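Local coordinates for PcaV transcriptional regulator (PDB 4G9Y), which binds 3,4-dihydroxybenzoate and, as a MarR-family winged helix-turn-helix protein, probably acts as a DNA-binding transcription factor, at residues L53-V58 and T68-V73; Y41-A46 and G80-V85. All blocks are in the same frame, centred on the assembly; numbering follows the deposited sequence.

Contact 1 (L53-V58 and T68-V73); sequences LDQRTV and TIAEVV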
ATOM      1  N   LEU A  53     -25.160   2.284  14.524  1.00 27.97           N
ATOM      2  CA  LEU A  53     -23.962   2.976  14.994  1.00 24.77           C
ATOM      3  C   LEU A  53     -23.860   4.309  14.264  1.00 32.02           C
ATOM      4  O   LEU A  53     -24.295   4.426  13.127  1.00 30.41           O
ATOM      5  CB  LEU A  53     -22.736   2.124  14.676  1.00 26.78           C
ATOM      6  CG  LEU A  53     -21.494   2.217  15.545  1.00 39.70           C
ATOM      7  CD1 LEU A  53     -21.831   2.047  17.026  1.00 33.59           C
ATOM      8  CD2 LEU A  53     -20.508   1.157  15.081  1.00 35.93           C
ATOM      9  N   ASP A  54     -23.315   5.330  14.912  1.00 28.23           N
ATOM     10  CA  ASP A  54     -23.216   6.617  14.240  1.00 38.39           C
ATOM     11  C   ASP A  54     -22.014   6.612  13.306  1.00 33.06           C
ATOM     12  O   ASP A  54     -21.105   5.811  13.462  1.00 28.18           O
ATOM     13  CB  ASP A  54     -23.076   7.745  15.250  1.00 50.79           C
ATOM     14  CG  ASP A  54     -21.767   7.681  15.992  1.00 58.30           C
ATOM     15  OD1 ASP A  54     -21.693   6.943  16.995  1.00 65.23           O
ATOM     16  OD2 ASP A  54     -20.805   8.347  15.557  1.00 62.30           O
ATOM     17  N   GLN A  55     -22.006   7.531  12.352  1.00 31.34           N
ATOM     18  CA  GLN A  55     -20.979   7.566  11.321  1.00 25.24           C
ATOM     19  C   GLN A  55     -19.581   7.762  11.866  1.00 33.70           C
ATOM     20  O   GLN A  55     -18.633   7.122  11.413  1.00 34.32           O
ATOM     21  CB  GLN A  55     -21.299   8.671  10.314  1.00 28.31           C
ATOM     22  CG  GLN A  55     -20.353   8.733   9.135  1.00 29.58           C
ATOM     23  CD  GLN A  55     -20.906   9.610   8.023  1.00 36.68           C
ATOM     24  OE1 GLN A  55     -22.085   9.518   7.675  1.00 35.84           O
ATOM     25  NE2 GLN A  55     -20.060  10.476   7.472  1.00 35.82           N
ATOM     26  N   ARG A  56     -19.456   8.661  12.835  1.00 35.29           N
ATOM     27  CA  ARG A  56     -18.172   8.955  13.435  1.00 33.42           C
ATOM     28  C   ARG A  56     -17.595   7.670  14.033  1.00 34.33           C
ATOM     29  O   ARG A  56     -16.425   7.339  13.812  1.00 30.12           O
ATOM     30  CB  ARG A  56     -18.351  10.045  14.494  1.00 39.70           C
ATOM     31  CG  ARG A  56     -17.169  10.338  15.394  1.00 56.18           C
ATOM     32  CD  ARG A  56     -17.545  11.473  16.352  1.00 73.32           C
ATOM     33  NE  ARG A  56     -16.563  11.685  17.412  1.00 86.40           N
ATOM     34  CZ  ARG A  56     -16.666  11.181  18.639  1.00 94.26           C
ATOM     35  NH1 ARG A  56     -17.714  10.433  18.963  1.00 93.66           N
ATOM     36  NH2 ARG A  56     -15.724  11.425  19.542  1.00 98.63           N
ATOM     37  N   THR A  57     -18.425   6.928  14.758  1.00 28.94           N
ATOM     38  CA  THR A  57     -17.948   5.696  15.382  1.00 27.51           C
ATOM     39  C   THR A  57     -17.639   4.621  14.343  1.00 28.44           C
ATOM     40  O   THR A  57     -16.661   3.890  14.483  1.00 26.99           O
ATOM     41  CB  THR A  57     -18.943   5.155  16.418  1.00 32.33           C
ATOM     42  OG1 THR A  57     -19.244   6.192  17.359  1.00 38.78           O
ATOM     43  CG2 THR A  57     -18.345   3.943  17.172  1.00 30.08           C
ATOM     44  N   VAL A  58     -18.459   4.535  13.291  1.00 26.04           N
ATOM     45  CA  VAL A  58     -18.188   3.566  12.237  1.00 26.54           C
ATOM     46  C   VAL A  58     -16.811   3.828  11.625  1.00 26.32           C
ATOM     47  O   VAL A  58     -16.042   2.897  11.400  1.00 25.14           O
ATOM     48  CB  VAL A  58     -19.281   3.564  11.147  1.00 32.94           C
ATOM     49  CG1 VAL A  58     -18.852   2.726   9.961  1.00 30.42           C
ATOM     50  CG2 VAL A  58     -20.586   3.046  11.715  1.00 31.34           C
ATOM     51  N   THR A  68     -12.917  10.169   4.400  1.00 38.79           N
ATOM     52  CA  THR A  68     -13.003   8.883   3.712  1.00 42.97           C
ATOM     53  C   THR A  68     -14.275   8.133   4.106  1.00 42.53           C
ATOM     54  O   THR A  68     -14.922   7.523   3.258  1.00 44.41           O
ATOM     55  CB  THR A  68     -11.791   7.991   4.001  1.00 44.76           C
ATOM     56  OG1 THR A  68     -10.589   8.727   3.758  1.00 52.55           O
ATOM     57  CG2 THR A  68     -11.813   6.775   3.109  1.00 37.43           C
ATOM     58  N   ILE A  69     -14.635   8.181   5.388  1.00 40.60           N
ATOM     59  CA  ILE A  69     -15.859   7.519   5.827  1.00 37.16           C
ATOM     60  C   ILE A  69     -17.080   8.189   5.190  1.00 33.62           C
ATOM     61  O   ILE A  69     -18.007   7.512   4.755  1.00 37.42           O
ATOM     62  CB  ILE A  69     -15.989   7.410   7.373  1.00 38.96           C
ATOM     63  CG1 ILE A  69     -17.239   6.607   7.743  1.00 36.39           C
ATOM     64  CG2 ILE A  69     -16.037   8.770   8.038  1.00 42.57           C
ATOM     65  CD1 ILE A  69     -17.076   5.113   7.512  1.00 33.30           C
ATOM     66  N   ALA A  70     -17.055   9.514   5.094  1.00 34.79           N
ATOM     67  CA  ALA A  70     -18.116  10.259   4.419  1.00 34.14           C
ATOM     68  C   ALA A  70     -18.279   9.792   2.980  1.00 32.13           C
ATOM     69  O   ALA A  70     -19.394   9.593   2.496  1.00 31.59           O
ATOM     70  CB  ALA A  70     -17.826  11.755   4.459  1.00 42.69           C
ATOM     71  N   GLU A  71     -17.160   9.611   2.291  1.00 35.90           N
ATOM     72  CA  GLU A  71     -17.196   9.146   0.913  1.00 33.71           C
ATOM     73  C   GLU A  71     -17.722   7.705   0.805  1.00 31.88           C
ATOM     74  O   GLU A  71     -18.552   7.400  -0.050  1.00 30.09           O
ATOM     75  CB  GLU A  71     -15.806   9.272   0.286  1.00 43.85           C
ATOM     76  CG  GLU A  71     -15.620   8.494  -1.003  1.00 52.76           C
ATOM     77  CD  GLU A  71     -14.161   8.176  -1.275  0.50 64.98           C
ATOM     78  OE1 GLU A  71     -13.288   8.994  -0.911  0.50 66.51           O
ATOM     79  OE2 GLU A  71     -13.885   7.097  -1.841  0.50 71.84           O
ATOM     80  N   VAL A  72     -17.235   6.819   1.668  1.00 29.02           N
ATOM     81  CA  VAL A  72     -17.696   5.428   1.674  1.00 27.43           C
ATOM     82  C   VAL A  72     -19.213   5.337   1.939  1.00 25.83           C
ATOM     83  O   VAL A  72     -19.952   4.658   1.218  1.00 29.59           O
ATOM     84  CB  VAL A  72     -16.924   4.595   2.719  1.00 30.43           C
ATOM     85  CG1 VAL A  72     -17.610   3.255   2.958  1.00 28.77           C
ATOM     86  CG2 VAL A  72     -15.473   4.397   2.280  1.00 25.80           C
ATOM     87  N   VAL A  73     -19.673   6.056   2.953  1.00 23.78           N
ATOM     88  CA  VAL A  73     -21.083   6.050   3.318  1.00 25.25           C
ATOM     89  C   VAL A  73     -21.964   6.590   2.195  1.00 29.42           C
ATOM     90  O   VAL A  73     -23.021   6.029   1.911  1.00 28.95           O
ATOM     91  CB  VAL A  73     -21.316   6.837   4.618  1.00 25.85           C
ATOM     92  CG1 VAL A  73     -22.778   7.219   4.775  1.00 34.79           C
ATOM     93  CG2 VAL A  73     -20.811   6.026   5.807  1.00 28.67           C
TER
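Ile-69 meets the start of helix 55-62 at two places. Its CG1 lies 4.0 Å from CG of Gln-55, the two side chains running past each other in opposite directions, and its CD1 ends 3.9 Å from CG1 of Val-58, whose side chain crosses it at about a right angle. Gln-55 and Val-58, three residues apart, thus both bear on this isoleucine. At Ala-70 the contact passes to the amide of Gln-55, whose NE2 comes within 3.6 Å of Ala-70 CA and lies alongside the helix backbone. Val-73, a turn further on, receives the other branch of that amide: CG1 is 3.8 Å from Gln-55 OE1. The glutamine spans this distance because CG is anti to the backbone N (chi1 -176°) and the chain stays extended beyond it. OE1 accepts a hydrogen bond from Lys-84 NZ, its polar partner, while its flank rests on the valine. Replacing Gln-55 by alanine would probably leave Lys-84 without this acceptor and open a gap beside Ala-70 and Val-73. The helix start carrying Gln-55 is fixed by Asp-54 at its N-cap: OD2 accepts from Thr-57 N at 2.9 Å, approached from above the carboxylate plane, while OD1 takes the Thr-57 OG1 hydroxyl on its syn side at 2.6 Å. These are the two helices of the helix-turn-helix, 66-78 being by family analogy the probable recognition helix. Helix 38-49 packs against Val-58 and Ile-69 through Val-43, and strand 94-98 covers Gln-55, Val-58 and Val-73 through Leu-96.

Contact 2 (Y41-A46 and G80-V85); sequences YAVLNA and GLLDKV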
ATOM      1  N   TYR A  41     -16.578  -2.784   2.375  1.00 20.74           N
ATOM      2  CA  TYR A  41     -17.024  -4.003   3.035  1.00 22.75           C
ATOM      3  C   TYR A  41     -16.853  -3.913   4.555  1.00 19.44           C
ATOM      4  O   TYR A  41     -17.702  -4.389   5.315  1.00 18.46           O
ATOM      5  CB  TYR A  41     -16.301  -5.245   2.481  1.00 20.44           C
ATOM      6  CG  TYR A  41     -16.687  -6.476   3.245  1.00 23.77           C
ATOM      7  CD1 TYR A  41     -17.827  -7.197   2.914  1.00 23.59           C
ATOM      8  CD2 TYR A  41     -15.938  -6.893   4.341  1.00 18.77           C
ATOM      9  CE1 TYR A  41     -18.197  -8.327   3.650  1.00 26.26           C
ATOM     10  CE2 TYR A  41     -16.306  -7.999   5.081  1.00 22.68           C
ATOM     11  CZ  TYR A  41     -17.427  -8.715   4.732  1.00 28.97           C
ATOM     12  OH  TYR A  41     -17.757  -9.820   5.489  1.00 32.79           O
ATOM     13  N   ALA A  42     -15.741  -3.332   5.004  1.00 18.80           N
ATOM     14  CA  ALA A  42     -15.514  -3.176   6.438  1.00 18.40           C
ATOM     15  C   ALA A  42     -16.630  -2.369   7.104  1.00 14.34           C
ATOM     16  O   ALA A  42     -17.036  -2.658   8.244  1.00 18.09           O
ATOM     17  CB  ALA A  42     -14.133  -2.532   6.712  1.00 22.84           C
ATOM     18  N   VAL A  43     -17.139  -1.373   6.391  1.00 15.20           N
ATOM     19  CA  VAL A  43     -18.265  -0.583   6.901  1.00 19.96           C
ATOM     20  C   VAL A  43     -19.546  -1.422   6.997  1.00 19.18           C
ATOM     21  O   VAL A  43     -20.244  -1.392   8.013  1.00 18.67           O
ATOM     22  CB  VAL A  43     -18.487   0.696   6.048  1.00 23.34           C
ATOM     23  CG1 VAL A  43     -19.771   1.409   6.447  1.00 21.03           C
ATOM     24  CG2 VAL A  43     -17.294   1.622   6.205  1.00 24.18           C
ATOM     25  N   LEU A  44     -19.870  -2.166   5.943  1.00 21.04           N
ATOM     26  CA  LEU A  44     -21.022  -3.069   6.011  1.00 22.46           C
ATOM     27  C   LEU A  44     -20.840  -4.037   7.177  1.00 18.23           C
ATOM     28  O   LEU A  44     -21.769  -4.311   7.939  1.00 22.02           O
ATOM     29  CB  LEU A  44     -21.168  -3.873   4.717  1.00 18.04           C
ATOM     30  CG  LEU A  44     -21.352  -3.114   3.408  1.00 22.21           C
ATOM     31  CD1 LEU A  44     -21.210  -4.090   2.232  1.00 21.95           C
ATOM     32  CD2 LEU A  44     -22.706  -2.416   3.390  1.00 17.43           C
ATOM     33  N   ASN A  45     -19.635  -4.566   7.295  1.00 19.50           N
ATOM     34  CA  ASN A  45     -19.337  -5.514   8.354  1.00 19.29           C
ATOM     35  C   ASN A  45     -19.527  -4.940   9.754  1.00 22.76           C
ATOM     36  O   ASN A  45     -20.126  -5.584  10.628  1.00 23.06           O
ATOM     37  CB  ASN A  45     -17.919  -6.061   8.192  1.00 19.74           C
ATOM     38  CG  ASN A  45     -17.618  -7.169   9.181  1.00 28.12           C
ATOM     39  OD1 ASN A  45     -16.810  -7.001  10.098  1.00 34.84           O
ATOM     40  ND2 ASN A  45     -18.296  -8.294   9.021  1.00 21.24           N
ATOM     41  N   ALA A  46     -19.023  -3.730   9.970  1.00 21.36           N
ATOM     42  CA  ALA A  46     -19.204  -3.053  11.250  1.00 24.25           C
ATOM     43  C   ALA A  46     -20.690  -2.837  11.573  1.00 23.89           C
ATOM     44  O   ALA A  46     -21.113  -2.913  12.733  1.00 21.95           O
ATOM     45  CB  ALA A  46     -18.463  -1.716  11.246  1.00 22.76           C
ATOM     46  N   GLY A  80     -27.914   1.719  -2.433  1.00 26.31           N
ATOM     47  CA  GLY A  80     -29.043   1.158  -1.717  1.00 24.07           C
ATOM     48  C   GLY A  80     -28.628   0.111  -0.697  1.00 24.87           C
ATOM     49  O   GLY A  80     -29.416  -0.792  -0.378  1.00 21.15           O
ATOM     50  N   LEU A  81     -27.409   0.233  -0.170  1.00 19.67           N
ATOM     51  CA  LEU A  81     -26.893  -0.759   0.772  1.00 22.32           C
ATOM     52  C   LEU A  81     -26.952  -0.296   2.214  1.00 22.79           C
ATOM     53  O   LEU A  81     -26.841  -1.109   3.134  1.00 21.82           O
ATOM     54  CB  LEU A  81     -25.451  -1.146   0.426  1.00 19.85           C
ATOM     55  CG  LEU A  81     -25.298  -1.692  -0.991  1.00 21.64           C
ATOM     56  CD1 LEU A  81     -23.863  -2.126  -1.236  1.00 20.52           C
ATOM     57  CD2 LEU A  81     -26.259  -2.836  -1.251  1.00 17.24           C
ATOM     58  N   LEU A  82     -27.092   1.009   2.422  1.00 20.59           N
ATOM     59  CA  LEU A  82     -27.266   1.524   3.775  1.00 24.24           C
ATOM     60  C   LEU A  82     -28.129   2.766   3.801  1.00 24.01           C
ATOM     61  O   LEU A  82     -28.251   3.470   2.794  1.00 24.88           O
ATOM     62  CB  LEU A  82     -25.914   1.758   4.485  1.00 29.67           C
ATOM     63  CG  LEU A  82     -24.886   2.835   4.136  1.00 28.27           C
ATOM     64  CD1 LEU A  82     -25.373   4.255   4.389  1.00 33.93           C
ATOM     65  CD2 LEU A  82     -23.614   2.588   4.953  1.00 28.30           C
ATOM     66  N   ASP A  83     -28.734   3.018   4.955  1.00 20.73           N
ATOM     67  CA  ASP A  83     -29.523   4.223   5.183  1.00 21.89           C
ATOM     68  C   ASP A  83     -28.890   5.055   6.291  1.00 30.10           C
ATOM     69  O   ASP A  83     -28.209   4.532   7.171  1.00 28.58           O
ATOM     70  CB  ASP A  83     -30.962   3.877   5.563  1.00 23.56           C
ATOM     71  CG  ASP A  83     -31.777   3.360   4.372  1.00 33.35           C
ATOM     72  OD1 ASP A  83     -31.472   3.749   3.216  1.00 30.21           O
ATOM     73  OD2 ASP A  83     -32.712   2.558   4.586  1.00 31.85           O
ATOM     74  N   LYS A  84     -29.135   6.354   6.243  1.00 29.61           N
ATOM     75  CA  LYS A  84     -28.514   7.298   7.157  1.00 31.27           C
ATOM     76  C   LYS A  84     -29.633   8.139   7.738  1.00 38.83           C
ATOM     77  O   LYS A  84     -30.452   8.681   7.001  1.00 42.71           O
ATOM     78  CB  LYS A  84     -27.517   8.161   6.381  1.00 35.47           C
ATOM     79  CG  LYS A  84     -26.815   9.262   7.162  1.00 42.22           C
ATOM     80  CD  LYS A  84     -25.633   9.784   6.340  1.00 44.98           C
ATOM     81  CE  LYS A  84     -24.899  10.926   7.021  1.00 52.23           C
ATOM     82  NZ  LYS A  84     -23.649  11.283   6.286  1.00 53.84           N
ATOM     83  N   VAL A  85     -29.692   8.210   9.061  1.00 40.12           N
ATOM     84  CA  VAL A  85     -30.725   8.978   9.750  1.00 46.75           C
ATOM     85  C   VAL A  85     -30.067   9.965  10.710  1.00 50.23           C
ATOM     86  O   VAL A  85     -29.159   9.603  11.440  1.00 40.41           O
ATOM     87  CB  VAL A  85     -31.658   8.046  10.560  1.00 49.49           C
ATOM     88  CG1 VAL A  85     -32.502   8.836  11.533  1.00 58.28           C
ATOM     89  CG2 VAL A  85     -32.534   7.229   9.636  1.00 52.64           C
TER
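Val-43 and Leu-82 each start out toward the facing segment and meet methyl to methyl, CG1 of the valine standing 4.3 Å from CD2 of the leucine. The side chains are steeply inclined to each other, and one branch of each makes the approach. For the valine this is the branch anti to the backbone N (chi1 172°), directed out from helix 38-49 toward the strand. In Leu-82, CD2 faces the helix whereas CD1 is turned toward the backbone of Val-73.

Leu-44 and Leu-81 form the second pair, and here a tip meets a flank. Leu-44 does not leave its helix straight at the other segment; the bend to chi1 -59° and the extended chi2 of 169° carry its isopropyl end across, and CD2 arrives 4.2 Å from CB of Leu-81. The Leu-81 side chain runs on beyond that point, toward helix 100-121, where it touches Val-105. The two pairs lie next to each other because consecutive residues on either segment supply them, with Leu-44 and Leu-82 the closest in the backbone, their CA atoms 8.1 Å apart. Immediately before Leu-81, Gly-80, with a positive phi, closes the preceding helix in a Schellman motif and turns the chain into strand 82-86. Leu-98 of the partner strand touches both Leu-44 and Leu-82, and Leu-76 of helix 66-78 lies against Val-43 and Leu-82.

All four touching residues are buried and aliphatic, and no hydrogen bond crosses between the segments. Helix 38-49 is therefore joined to the base of the wing by dispersion and by the exclusion of water, at ordinary, rather loose carbon-carbon spacings, so shape, rather than any direct polar bond, matches these two segments.

In the fold
Contacts 1 and 2 have centres about 9 Å apart, on the same side of the chain's centre, within the winged helix-turn-helix. Along the chain the order is 41-46, 53-58, 68-73 and 80-85, so contact 2 closes a longer loop that contains the whole of contact 1. Helices 38-49, 55-62 and 66-78 thereby gather with strand 82-86 round one apolar core, where Val-43 CG2 is 3.7 Å from Ile-69 CD1 and 3.6 Å from Val-72 CG1. At the edge, the hydrogen bond between Gln-55 and Lys-84 is the polar tie between the two contacts. The helix-turn-helix and the wing thus share one core, as in MarR-family winged helix-turn-helix domains, which probably bind DNA.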